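Local coordinates for arsenical resistance operon trans-acting repressor (Bacteroides vulgatus, PDB 3KTB), which probably binds DNA to repress the arsenical resistance operon and may, as in ArsD relatives, also deliver arsenite to an efflux pump's ATPase, at residues 5-10 with 99-104; 30-35 with 46-51; 12-17 with 89-94. All blocks are in the same frame, centred on the assembly; numbering follows the deposited sequence.

In the fold
From the N terminus, the chain enters through residues 5-10, whose end forms strand 7-11, and contact 1 joins them to 99-104 at the end of helix 94-101, closing the widest loop. Inside it, contact 3 closes a second loop, between the cysteine-bearing loop at 12-17 and the 89-94 connection that leads into helix 94-101. Contact 2, between helix 27-41 and strand 47-50, is nested within both, and none of the three cross. Contacts 1 and 2 meet on adjacent parallel strands of the central sheet, with centres about 11 Å apart, while contacts 2 and 3 lie closer, at about 6 Å. Together they tie helices 27-41 and 94-101 to the sheet and its loops.

Contact 1 of 3, residues 5-10 with 99-104; sequences KKIEIF and EWTGVN
The backbone N-H of K5 donates a hydrogen bond to the carbonyl of W100: K5 N lies 3.0 Å from W100 O, with an N-H...O angle of 163°. The same oxygen is flanked by the K5 side chain, whose CB comes to 3.6 Å of W100 O and whose CG comes to 3.7 Å of it. With CG opposite its own carbonyl carbon (chi1 -56°), the K5 chain runs extended at about a right angle to the tryptophan and lays CD 3.7 Å from W100 CD1. The last torsion then bends and carries NZ away. I7 approaches the benzo side of the same residue. Its CD1 sits at the ring edge, near the plane, 4.0 Å from W100 CE3 and 3.9 Å from W100 CB, and I7 CG1 follows at 4.1 Å from W100 CE3. The same CD1 methyl also lies 4.0 Å from T101 OG1. In this thioredoxin-like alpha/beta fold, W100 thus brings the C-terminal end of helix 94-101 onto the beginning of strand 7-11, where the backbone N of K6 is hydrogen-bonded to the carboxylate of D82. The indole reaches further over the sheet to V81, A86 and V87, and T101 packs on L39 of helix 27-41. G102 leaves the helix with positive phi, and beyond it V103 turns back to L39.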
loop_
_atom_site.group_PDB
_atom_site.type_symbol
_atom_site.label_atom_id
_atom_site.label_comp_id
_atom_site.label_asym_id
_atom_site.label_seq_id
_atom_site.Cartn_x
_atom_site.Cartn_y
_atom_site.Cartn_z
ATOM N N LYS A 5 5.173 -15.793 -29.137
ATOM C CA LYS A 5 5.370 -16.051 -27.717
ATOM C C LYS A 5 6.131 -14.882 -27.089
ATOM O O LYS A 5 6.948 -14.252 -27.755
ATOM C CB LYS A 5 6.148 -17.349 -27.562
ATOM C CG LYS A 5 5.452 -18.515 -28.264
ATOM C CD LYS A 5 6.350 -19.738 -28.341
ATOM C CE LYS A 5 5.556 -21.010 -28.653
ATOM N NZ LYS A 5 4.648 -21.403 -27.540
ATOM N N LYS A 6 5.852 -14.568 -25.827
ATOM C CA LYS A 6 6.579 -13.492 -25.174
ATOM C C LYS A 6 7.969 -14.006 -24.798
ATOM O O LYS A 6 8.109 -15.118 -24.286
ATOM C CB LYS A 6 5.822 -12.937 -23.954
ATOM C CG LYS A 6 6.609 -11.862 -23.151
ATOM C CD LYS A 6 5.791 -11.271 -21.979
ATOM C CE LYS A 6 6.627 -11.027 -20.700
ATOM N NZ LYS A 6 7.473 -9.800 -20.724
ATOM N N ILE A 7 8.993 -13.211 -25.095
ATOM C CA ILE A 7 10.357 -13.566 -24.733
ATOM C C ILE A 7 10.939 -12.481 -23.841
ATOM O O ILE A 7 10.889 -11.291 -24.177
ATOM C CB ILE A 7 11.256 -13.747 -25.964
ATOM C CG1 ILE A 7 10.586 -14.681 -26.987
ATOM C CG2 ILE A 7 12.613 -14.298 -25.539
ATOM C CD1 ILE A 7 11.115 -14.533 -28.388
ATOM N N GLU A 8 11.472 -12.907 -22.702
ATOM C CA GLU A 8 12.116 -12.022 -21.743
ATOM C C GLU A 8 13.443 -12.659 -21.348
ATOM O O GLU A 8 13.485 -13.824 -20.973
ATOM C CB GLU A 8 11.242 -11.871 -20.503
ATOM C CG GLU A 8 11.507 -10.616 -19.707
ATOM C CD GLU A 8 10.629 -10.546 -18.467
ATOM O OE1 GLU A 8 10.923 -9.719 -17.576
ATOM O OE2 GLU A 8 9.649 -11.327 -18.383
ATOM N N ILE A 9 14.523 -11.893 -21.443
ATOM C CA ILE A 9 15.860 -12.424 -21.229
ATOM C C ILE A 9 16.508 -11.769 -20.005
ATOM O O ILE A 9 16.568 -10.535 -19.902
ATOM C CB ILE A 9 16.755 -12.180 -22.467
ATOM C CG1 ILE A 9 16.300 -13.054 -23.638
ATOM C CG2 ILE A 9 18.213 -12.447 -22.132
ATOM C CD1 ILE A 9 16.953 -12.697 -24.956
ATOM N N PHE A 10 16.992 -12.598 -19.087
ATOM C CA PHE A 10 17.677 -12.114 -17.885
ATOM C C PHE A 10 19.173 -12.296 -18.043
ATOM O O PHE A 10 19.684 -13.409 -17.945
ATOM C CB PHE A 10 17.134 -12.838 -16.651
ATOM C CG PHE A 10 15.695 -12.521 -16.383
ATOM C CD1 PHE A 10 15.332 -11.716 -15.310
ATOM C CD2 PHE A 10 14.706 -12.967 -17.253
ATOM C CE1 PHE A 10 14.008 -11.383 -15.087
ATOM C CE2 PHE A 10 13.380 -12.646 -17.036
ATOM C CZ PHE A 10 13.029 -11.851 -15.948
ATOM N N GLU A 99 11.630 -19.319 -34.245
ATOM C CA GLU A 99 10.471 -20.180 -34.050
ATOM C C GLU A 99 9.472 -19.549 -33.088
ATOM O O GLU A 99 8.267 -19.577 -33.334
ATOM C CB GLU A 99 10.884 -21.590 -33.592
ATOM C CG GLU A 99 11.234 -22.545 -34.748
ATOM C CD GLU A 99 12.165 -23.705 -34.339
ATOM O OE1 GLU A 99 12.485 -24.550 -35.209
ATOM O OE2 GLU A 99 12.588 -23.772 -33.159
ATOM N N TRP A 100 9.969 -18.960 -32.005
ATOM C CA TRP A 100 9.084 -18.389 -30.985
ATOM C C TRP A 100 8.367 -17.143 -31.470
ATOM O O TRP A 100 7.372 -16.700 -30.884
ATOM C CB TRP A 100 9.881 -18.007 -29.755
ATOM C CG TRP A 100 10.432 -19.155 -29.055
ATOM C CD1 TRP A 100 9.922 -20.427 -29.028
ATOM C CD2 TRP A 100 11.604 -19.163 -28.240
ATOM N NE1 TRP A 100 10.715 -21.226 -28.241
ATOM C CE2 TRP A 100 11.756 -20.479 -27.745
ATOM C CE3 TRP A 100 12.541 -18.188 -27.879
ATOM C CZ2 TRP A 100 12.812 -20.846 -26.906
ATOM C CZ3 TRP A 100 13.586 -18.548 -27.052
ATOM C CH2 TRP A 100 13.711 -19.876 -26.572
ATOM N N THR A 101 8.874 -16.604 -32.564
ATOM C CA THR A 101 8.576 -15.251 -32.966
ATOM C C THR A 101 7.845 -15.243 -34.322
ATOM O O THR A 101 7.116 -14.316 -34.660
ATOM C CB THR A 101 9.923 -14.506 -32.997
ATOM O OG1 THR A 101 9.930 -13.436 -32.039
ATOM C CG2 THR A 101 10.260 -14.040 -34.349
ATOM N N GLY A 102 8.019 -16.306 -35.091
ATOM C CA GLY A 102 7.394 -16.383 -36.397
ATOM C C GLY A 102 8.154 -15.574 -37.429
ATOM O O GLY A 102 7.803 -15.576 -38.603
ATOM N N VAL A 103 9.203 -14.876 -36.995
ATOM C CA VAL A 103 9.999 -14.058 -37.910
ATOM C C VAL A 103 11.173 -14.839 -38.506
ATOM O O VAL A 103 11.889 -15.534 -37.780
ATOM C CB VAL A 103 10.513 -12.770 -37.218
ATOM C CG1 VAL A 103 11.512 -12.035 -38.118
ATOM C CG2 VAL A 103 9.332 -11.871 -36.842
ATOM N N ASN A 104 11.358 -14.732 -39.823
ATOM C CA ASN A 104 12.485 -15.380 -40.499
ATOM C C ASN A 104 13.755 -14.558 -40.345
ATOM O O ASN A 104 14.026 -13.658 -41.139
ATOM C CB ASN A 104 12.188 -15.623 -41.985
ATOM C CG ASN A 104 13.368 -16.252 -42.731
ATOM O OD1 ASN A 104 14.213 -16.922 -42.136
ATOM N ND2 ASN A 104 13.421 -16.035 -44.041
#

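Contact 2 of 3, residues 30-35 with 46-51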
loop_
_atom_site.group_PDB
_atom_site.type_symbol
_atom_site.label_atom_id
_atom_site.label_comp_id
_atom_site.label_asym_id
_atom_site.label_seq_id
_atom_site.Cartn_x
_atom_site.Cartn_y
_atom_site.Cartn_z
HETATM N N MSE A 30 26.706 -10.381 -29.509
HETATM C CA MSE A 30 26.411 -9.608 -30.712
HETATM C C MSE A 30 25.304 -10.306 -31.507
HETATM O O MSE A 30 24.396 -9.653 -32.040
HETATM C CB MSE A 30 27.668 -9.404 -31.559
HETATM C CG MSE A 30 27.486 -8.549 -32.810
HETATM SE SE MSE A 30 26.941 -6.665 -32.560
HETATM C CE MSE A 30 28.518 -5.778 -33.285
ATOM N N ARG A 31 25.349 -11.638 -31.562
ATOM C CA ARG A 31 24.307 -12.360 -32.285
ATOM C C ARG A 31 22.915 -12.001 -31.729
ATOM O O ARG A 31 22.007 -11.565 -32.466
ATOM C CB ARG A 31 24.533 -13.855 -32.195
ATOM C CG ARG A 31 23.545 -14.651 -33.046
ATOM C CD ARG A 31 23.815 -16.150 -32.965
ATOM N NE ARG A 31 23.730 -16.641 -31.589
ATOM C CZ ARG A 31 22.585 -16.796 -30.928
ATOM N NH1 ARG A 31 22.588 -17.244 -29.680
ATOM N NH2 ARG A 31 21.430 -16.497 -31.512
ATOM N N ILE A 32 22.754 -12.166 -30.421
ATOM C CA ILE A 32 21.464 -11.920 -29.791
ATOM C C ILE A 32 21.043 -10.439 -29.834
ATOM O O ILE A 32 19.858 -10.137 -30.029
ATOM C CB ILE A 32 21.384 -12.528 -28.354
ATOM C CG1 ILE A 32 19.937 -12.673 -27.922
ATOM C CG2 ILE A 32 22.157 -11.703 -27.344
ATOM C CD1 ILE A 32 19.227 -13.815 -28.618
ATOM N N ALA A 33 21.993 -9.516 -29.686
ATOM C CA ALA A 33 21.650 -8.097 -29.821
ATOM C C ALA A 33 21.137 -7.775 -31.225
ATOM O O ALA A 33 20.216 -6.971 -31.403
ATOM C CB ALA A 33 22.833 -7.210 -29.468
ATOM N N VAL A 34 21.729 -8.395 -32.237
ATOM C CA VAL A 34 21.287 -8.142 -33.605
ATOM C C VAL A 34 19.873 -8.689 -33.804
ATOM O O VAL A 34 19.023 -8.039 -34.421
ATOM C CB VAL A 34 22.213 -8.818 -34.635
ATOM C CG1 VAL A 34 21.500 -8.925 -36.005
ATOM C CG2 VAL A 34 23.504 -8.044 -34.749
ATOM N N VAL A 35 19.630 -9.891 -33.278
ATOM C CA VAL A 35 18.309 -10.493 -33.353
ATOM C C VAL A 35 17.284 -9.577 -32.672
ATOM O O VAL A 35 16.251 -9.259 -33.247
ATOM C CB VAL A 35 18.301 -11.891 -32.721
ATOM C CG1 VAL A 35 16.880 -12.301 -32.323
ATOM C CG2 VAL A 35 18.942 -12.933 -33.686
ATOM N N VAL A 46 11.630 -7.795 -27.279
ATOM C CA VAL A 46 12.230 -8.764 -26.372
ATOM C C VAL A 46 12.814 -7.979 -25.197
ATOM O O VAL A 46 13.812 -7.272 -25.346
ATOM C CB VAL A 46 13.346 -9.567 -27.071
ATOM C CG1 VAL A 46 13.941 -10.574 -26.114
ATOM C CG2 VAL A 46 12.786 -10.268 -28.286
ATOM N N THR A 47 12.174 -8.076 -24.038
ATOM C CA THR A 47 12.595 -7.320 -22.861
ATOM C C THR A 47 13.857 -7.980 -22.304
ATOM O O THR A 47 13.915 -9.214 -22.198
ATOM C CB THR A 47 11.452 -7.275 -21.795
ATOM O OG1 THR A 47 10.336 -6.535 -22.316
ATOM C CG2 THR A 47 11.925 -6.618 -20.510
ATOM N N ARG A 48 14.877 -7.173 -22.002
ATOM C CA ARG A 48 16.114 -7.686 -21.398
ATOM C C ARG A 48 16.286 -7.099 -20.031
ATOM O O ARG A 48 15.968 -5.920 -19.812
ATOM C CB ARG A 48 17.331 -7.182 -22.140
ATOM C CG ARG A 48 17.738 -7.935 -23.329
ATOM C CD ARG A 48 19.027 -7.312 -23.821
ATOM N NE ARG A 48 20.103 -8.231 -23.529
ATOM C CZ ARG A 48 21.104 -8.485 -24.350
ATOM N NH1 ARG A 48 21.155 -7.851 -25.518
ATOM N NH2 ARG A 48 22.038 -9.377 -23.999
ATOM N N HIS A 49 16.871 -7.878 -19.133
ATOM C CA HIS A 49 17.326 -7.326 -17.867
ATOM C C HIS A 49 18.803 -7.617 -17.626
ATOM O O HIS A 49 19.326 -8.666 -18.027
ATOM C CB HIS A 49 16.489 -7.852 -16.701
ATOM C CG HIS A 49 15.019 -7.714 -16.918
ATOM N ND1 HIS A 49 14.400 -6.486 -17.044
ATOM C CD2 HIS A 49 14.046 -8.647 -17.061
ATOM C CE1 HIS A 49 13.105 -6.668 -17.248
ATOM N NE2 HIS A 49 12.866 -7.969 -17.263
ATOM N N ASN A 50 19.460 -6.675 -16.960
ATOM C CA ASN A 50 20.844 -6.841 -16.531
ATOM C C ASN A 50 20.904 -6.893 -14.988
ATOM O O ASN A 50 20.466 -5.956 -14.310
ATOM C CB ASN A 50 21.669 -5.676 -17.094
ATOM C CG ASN A 50 23.101 -5.670 -16.603
ATOM O OD1 ASN A 50 23.560 -6.602 -15.935
ATOM N ND2 ASN A 50 23.822 -4.605 -16.937
ATOM N N LEU A 51 21.428 -7.982 -14.429
ATOM C CA LEU A 51 21.480 -8.136 -12.973
ATOM C C LEU A 51 22.126 -6.928 -12.262
ATOM O O LEU A 51 21.666 -6.463 -11.228
ATOM C CB LEU A 51 22.227 -9.417 -12.605
ATOM C CG LEU A 51 22.420 -9.672 -11.108
ATOM C CD1 LEU A 51 21.121 -9.409 -10.340
ATOM C CD2 LEU A 51 22.919 -11.105 -10.851
#
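The guanidinium end of R48 reaches across from the strand to two neighbouring residues of helix 27-41. R48 NH2 lies 4.1 Å from the methyl CG2 of I32, and R48 NH1 is 4.3 Å from both CA and CB of A33. Neither approach is polar; the charge is met by D11, whose OD2 forms a salt bridge with R48 NE. The arginine leaves its backbone with CG opposite the carbonyl carbon (chi1 -84°) and stays straight at the next bond. It then bends at chi3 (108°), far from a staggered value, which swings the flat group against the helix. On I32 the longer branch, CG1, is opposite the backbone N (chi1 -161°), so CG2 is wedged between N and the carbonyl carbon and becomes the methyl facing the arginine. The R48 chain also touches L29, I36 and Y91. The pair lies inside the beta-alpha-beta unit of strand 7-11, helix 27-41 and strand 47-50: the helix covers the two parallel strands, V46 packs on I36 and L39 of this helix and on M97 of helix 94-101, and V34 meets V34 of a neighbouring subunit on the helix's far side.

Contact 3 of 3, residues 12-17 with 89-94; sequences PAMCCP and QTYPTT
The phenol oxygen of Y91 is driven between two residues of the loop that follows strand 7-11. P12 faces it from the opposite direction, its ring carbon CD 3.7 Å from Y91 OH, while the selenomethionine M14 runs past the tyrosine the other way and leaves its SE 4.0 Å from the same Y91 OH. The two neighbours lie on different sides of the phenol plane: P12 CD well off one side, M14 SE less far off the other. Neither touches the ring carbons, so this is packing round a hydroxyl and not stacking. Y91 gets there by setting CG opposite its own carbonyl carbon (chi1 -70°), which brings the ring end nearer the loop than its CB direction suggests. M14 runs straight through chi2 (-179°), which carries SE out to the hydroxyl. The polar demand of that hydroxyl is met by D11, whose OD1 is hydrogen-bonded to Y91 OH, and the Y91 side chain packs on L29 and, through CB, against the R31 guanidinium of helix 27-41. Backbone atoms on both sides are held as well: M14 O accepts a hydrogen bond from N50 ND2, and P92 O one from R31 NH1. Just past M14 come C15, disulfide-bonded to C15 of a neighbouring subunit, and C16, disulfide-bonded to C21 of its own chain. A cysteine-bearing loop after the first strand, ahead of the first long helix, is the place of the active-site cysteines in thioredoxin-fold proteins, and these cysteines are consistent with the metalloid site of ArsD relatives, here oxidised.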
loop_
_atom_site.group_PDB
_atom_site.type_symbol
_atom_site.label_atom_id
_atom_site.label_comp_id
_atom_site.label_asym_id
_atom_site.label_seq_id
_atom_site.Cartn_x
_atom_site.Cartn_y
_atom_site.Cartn_z
ATOM N N PRO A 12 23.285 -11.999 -17.248
ATOM C CA PRO A 12 24.168 -11.862 -16.087
ATOM C C PRO A 12 24.369 -10.385 -15.767
ATOM O O PRO A 12 23.860 -9.516 -16.495
ATOM C CB PRO A 12 25.488 -12.460 -16.580
ATOM C CG PRO A 12 25.095 -13.418 -17.644
ATOM C CD PRO A 12 23.879 -12.840 -18.303
ATOM N N ALA A 13 25.103 -10.104 -14.690
ATOM C CA ALA A 13 25.539 -8.746 -14.413
ATOM C C ALA A 13 26.595 -8.376 -15.454
ATOM O O ALA A 13 27.611 -9.068 -15.609
ATOM C CB ALA A 13 26.105 -8.619 -12.964
HETATM N N MSE A 14 26.339 -7.304 -16.189
HETATM C CA MSE A 14 27.257 -6.863 -17.221
HETATM C C MSE A 14 27.454 -5.360 -17.074
HETATM O O MSE A 14 26.618 -4.675 -16.482
HETATM C CB MSE A 14 26.700 -7.200 -18.609
HETATM C CG MSE A 14 26.343 -8.688 -18.786
HETATM SE SE MSE A 14 25.674 -9.066 -20.601
HETATM C CE MSE A 14 24.130 -7.848 -20.654
ATOM N N CYS A 15 28.542 -4.844 -17.623
ATOM C CA CYS A 15 28.855 -3.434 -17.475
ATOM C C CYS A 15 27.973 -2.549 -18.385
ATOM O O CYS A 15 27.929 -1.331 -18.223
ATOM C CB CYS A 15 30.351 -3.190 -17.704
ATOM S SG CYS A 15 31.370 -3.864 -16.326
ATOM N N CYS A 16 27.257 -3.166 -19.318
ATOM C CA CYS A 16 26.291 -2.441 -20.147
ATOM C C CYS A 16 25.155 -3.353 -20.590
ATOM O O CYS A 16 25.304 -4.572 -20.612
ATOM C CB CYS A 16 26.982 -1.786 -21.363
ATOM S SG CYS A 16 27.715 -2.962 -22.555
ATOM N N PRO A 17 24.006 -2.767 -20.945
ATOM C CA PRO A 17 22.823 -3.589 -21.223
ATOM C C PRO A 17 23.035 -4.646 -22.310
ATOM O O PRO A 17 22.361 -5.660 -22.270
ATOM C CB PRO A 17 21.786 -2.564 -21.676
ATOM C CG PRO A 17 22.217 -1.286 -21.017
ATOM C CD PRO A 17 23.704 -1.321 -20.968
ATOM N N GLN A 89 22.147 -20.725 -19.082
ATOM C CA GLN A 89 23.599 -20.703 -19.298
ATOM C C GLN A 89 24.018 -20.016 -20.603
ATOM O O GLN A 89 25.057 -19.357 -20.651
ATOM C CB GLN A 89 24.224 -22.108 -19.168
ATOM C CG GLN A 89 24.076 -23.012 -20.397
ATOM C CD GLN A 89 24.527 -24.449 -20.146
ATOM O OE1 GLN A 89 24.584 -25.261 -21.073
ATOM N NE2 GLN A 89 24.847 -24.767 -18.890
ATOM N N THR A 90 23.193 -20.169 -21.643
ATOM C CA THR A 90 23.491 -19.675 -22.986
ATOM C C THR A 90 22.311 -18.885 -23.561
ATOM O O THR A 90 21.160 -19.057 -23.130
ATOM C CB THR A 90 23.796 -20.840 -23.957
ATOM O OG1 THR A 90 22.642 -21.681 -24.064
ATOM C CG2 THR A 90 24.981 -21.676 -23.469
ATOM N N TYR A 91 22.590 -18.031 -24.543
ATOM C CA TYR A 91 21.519 -17.279 -25.201
ATOM C C TYR A 91 20.820 -18.153 -26.216
ATOM O O TYR A 91 21.476 -18.934 -26.899
ATOM C CB TYR A 91 22.060 -16.013 -25.880
ATOM C CG TYR A 91 22.500 -14.999 -24.860
ATOM C CD1 TYR A 91 21.557 -14.228 -24.191
ATOM C CD2 TYR A 91 23.840 -14.839 -24.529
ATOM C CE1 TYR A 91 21.929 -13.308 -23.240
ATOM C CE2 TYR A 91 24.222 -13.925 -23.559
ATOM C CZ TYR A 91 23.251 -13.162 -22.921
ATOM O OH TYR A 91 23.571 -12.241 -21.959
ATOM N N PRO A 92 19.488 -18.008 -26.327
ATOM C CA PRO A 92 18.698 -18.757 -27.302
ATOM C C PRO A 92 19.310 -18.664 -28.686
ATOM O O PRO A 92 19.757 -17.603 -29.099
ATOM C CB PRO A 92 17.351 -18.023 -27.296
ATOM C CG PRO A 92 17.254 -17.458 -25.941
ATOM C CD PRO A 92 18.658 -17.033 -25.595
ATOM N N THR A 93 19.319 -19.777 -29.401
ATOM C CA THR A 93 19.743 -19.776 -30.787
ATOM C C THR A 93 18.805 -18.944 -31.645
ATOM O O THR A 93 17.634 -18.721 -31.301
ATOM C CB THR A 93 19.734 -21.204 -31.363
ATOM O OG1 THR A 93 18.388 -21.704 -31.380
ATOM C CG2 THR A 93 20.608 -22.110 -30.521
ATOM N N THR A 94 19.322 -18.512 -32.790
ATOM C CA THR A 94 18.511 -17.795 -33.749
ATOM C C THR A 94 17.345 -18.656 -34.259
ATOM O O THR A 94 16.245 -18.143 -34.502
ATOM C CB THR A 94 19.372 -17.207 -34.894
ATOM O OG1 THR A 94 20.433 -16.422 -34.325
ATOM C CG2 THR A 94 18.522 -16.294 -35.811
#